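Local coordinates for malonyl coenzyme A-acyl carrier protein transacylase (Helicobacter pylori, PDB 2H1Y) that probably catalyses transfer of the malonyl group from malonyl-CoA to holo-acyl carrier protein, releasing free coenzyme A, at residues A[143-148]-A[187-192]. Sequence-based numbering, arbitrary orientation.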
loop_
_atom_site.group_PDB
_atom_site.type_symbol
_atom_site.label_atom_id
_atom_site.label_comp_id
_atom_site.label_asym_id
_atom_site.label_seq_id
_atom_site.Cartn_x
_atom_site.Cartn_y
_atom_site.Cartn_z
ATOM N N SER A 143 -7.021 13.602 -10.186
ATOM C CA SER A 143 -7.747 12.715 -9.309
ATOM C C SER A 143 -7.617 11.250 -9.706
ATOM O O SER A 143 -6.982 10.914 -10.709
ATOM C CB SER A 143 -9.220 13.105 -9.252
ATOM O OG SER A 143 -9.802 12.495 -8.113
ATOM N N MET A 144 -8.214 10.388 -8.889
ATOM C CA MET A 144 -8.340 8.970 -9.191
ATOM C C MET A 144 -9.800 8.497 -9.087
ATOM O O MET A 144 -10.589 9.033 -8.292
ATOM C CB MET A 144 -7.378 8.168 -8.319
ATOM C CG MET A 144 -5.948 8.225 -8.869
ATOM S SD MET A 144 -4.694 7.594 -7.772
ATOM C CE MET A 144 -4.709 5.847 -8.127
ATOM N N MET A 145 -10.172 7.518 -9.903
ATOM C CA MET A 145 -11.571 7.144 -10.024
ATOM C C MET A 145 -11.767 5.635 -10.071
ATOM O O MET A 145 -11.347 4.971 -11.029
ATOM C CB MET A 145 -12.163 7.815 -11.274
ATOM C CG MET A 145 -13.587 7.412 -11.624
ATOM S SD MET A 145 -14.242 8.271 -13.080
ATOM C CE MET A 145 -13.419 7.399 -14.412
ATOM N N VAL A 146 -12.435 5.093 -9.058
ATOM C CA VAL A 146 -12.725 3.648 -9.033
ATOM C C VAL A 146 -13.836 3.302 -10.032
ATOM O O VAL A 146 -14.914 3.879 -9.991
ATOM C CB VAL A 146 -13.109 3.132 -7.605
ATOM C CG1 VAL A 146 -13.192 1.640 -7.585
ATOM C CG2 VAL A 146 -12.097 3.528 -6.585
ATOM N N VAL A 147 -13.566 2.364 -10.929
ATOM C CA VAL A 147 -14.592 1.799 -11.801
ATOM C C VAL A 147 -14.861 0.347 -11.393
ATOM O O VAL A 147 -13.957 -0.370 -11.032
ATOM C CB VAL A 147 -14.191 1.855 -13.303
ATOM C CG1 VAL A 147 -15.396 1.567 -14.189
ATOM C CG2 VAL A 147 -13.606 3.212 -13.677
ATOM N N LEU A 148 -16.115 -0.084 -11.464
ATOM C CA LEU A 148 -16.478 -1.438 -11.061
ATOM C C LEU A 148 -17.237 -2.166 -12.152
ATOM O O LEU A 148 -18.263 -1.694 -12.625
ATOM C CB LEU A 148 -17.337 -1.389 -9.804
ATOM C CG LEU A 148 -16.948 -2.341 -8.678
ATOM C CD1 LEU A 148 -16.290 -1.528 -7.532
ATOM C CD2 LEU A 148 -18.197 -3.074 -8.185
ATOM N N ALA A 187 -16.009 12.524 -17.182
ATOM C CA ALA A 187 -16.596 12.794 -18.497
ATOM C C ALA A 187 -16.658 11.532 -19.335
ATOM O O ALA A 187 -17.257 11.519 -20.408
ATOM C CB ALA A 187 -15.801 13.868 -19.235
ATOM N N LEU A 188 -15.999 10.490 -18.846
ATOM C CA LEU A 188 -16.057 9.152 -19.409
ATOM C C LEU A 188 -17.293 8.391 -18.908
ATOM O O LEU A 188 -17.574 7.292 -19.395
ATOM C CB LEU A 188 -14.810 8.387 -18.972
ATOM C CG LEU A 188 -13.550 8.119 -19.797
ATOM C CD1 LEU A 188 -13.201 9.213 -20.784
ATOM C CD2 LEU A 188 -12.418 7.892 -18.798
ATOM N N GLU A 189 -18.007 8.976 -17.936
ATOM C CA GLU A 189 -19.202 8.380 -17.307
ATOM C C GLU A 189 -20.147 7.664 -18.283
ATOM O O GLU A 189 -20.407 6.468 -18.117
ATOM C CB GLU A 189 -19.983 9.419 -16.474
ATOM C CG GLU A 189 -20.112 9.135 -14.935
ATOM C CD GLU A 189 -18.898 9.611 -14.090
ATOM O OE1 GLU A 189 -19.050 10.533 -13.240
ATOM O OE2 GLU A 189 -17.784 9.057 -14.277
ATOM N N PRO A 190 -20.627 8.366 -19.330
ATOM C CA PRO A 190 -21.688 7.766 -20.151
ATOM C C PRO A 190 -21.185 6.611 -21.010
ATOM O O PRO A 190 -21.963 5.738 -21.388
ATOM C CB PRO A 190 -22.145 8.917 -21.064
ATOM C CG PRO A 190 -21.391 10.149 -20.608
ATOM C CD PRO A 190 -20.197 9.675 -19.854
ATOM N N THR A 191 -19.893 6.631 -21.321
ATOM C CA THR A 191 -19.232 5.582 -22.075
ATOM C C THR A 191 -18.941 4.388 -21.157
ATOM O O THR A 191 -19.117 3.235 -21.548
ATOM C CB THR A 191 -17.923 6.115 -22.692
ATOM O OG1 THR A 191 -18.106 7.485 -23.094
ATOM C CG2 THR A 191 -17.486 5.273 -23.890
ATOM N N LEU A 192 -18.505 4.667 -19.931
ATOM C CA LEU A 192 -18.276 3.618 -18.948
ATOM C C LEU A 192 -19.578 2.914 -18.637
ATOM O O LEU A 192 -19.639 1.685 -18.620
ATOM C CB LEU A 192 -17.684 4.195 -17.670
ATOM C CG LEU A 192 -16.210 4.582 -17.728
ATOM C CD1 LEU A 192 -15.844 5.497 -16.568
ATOM C CD2 LEU A 192 -15.351 3.359 -17.743
#
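M145 and V147 of the strand spanning 143-148 face 187-192, which leads into the helix that runs on to 195, the nearest CA pair being V147 and L192, 8.2 Å apart. Farther back along the strand the separation is wider, 10.6 Å between the CA atoms of M145 and L188. This is helix-on-sheet packing in the small ferredoxin-like subdomain of the FabD acyltransferase fold, where a four-stranded antiparallel sheet carries helices on one face. Strand 142-148 is an inner strand, hydrogen-bonded to 175-179 and 199-202, and no hydrogen bond links it to 187-192. On the helical side the turn is closed by L192 N donating to L188 O at 2.8 Å.

The strand's alternation sends M145 and V147 to the helix-covered face, whereas M144 packs on V177 and A179 of the neighbouring strand. M145 reaches out extended, CG anti to its own backbone N (chi1 174°) and chi2 also near 180°, before the chain bends at chi3 (77°). That bend carries CE to L192, and the two side chains meet tip to tip, with M145 CE 3.8 Å from L192 CD1. The sulfur one bond back lies beside the carboxylate of E189, its SD 3.8 Å from E189 OE2, a loose approach without a hydrogen bond. E189 brings its carboxylate end closer to the strand than the direction of its CB would suggest; its side chain also touches V200.

L192 is shared between both strand residues, one methyl to each, and L155 and L158 of helix 152-160 also pack against it. Its second branch slants across the side chain of V147, where L192 CD2 lies 4.0 Å from V147 CG1, the methyl anti to the valine backbone N.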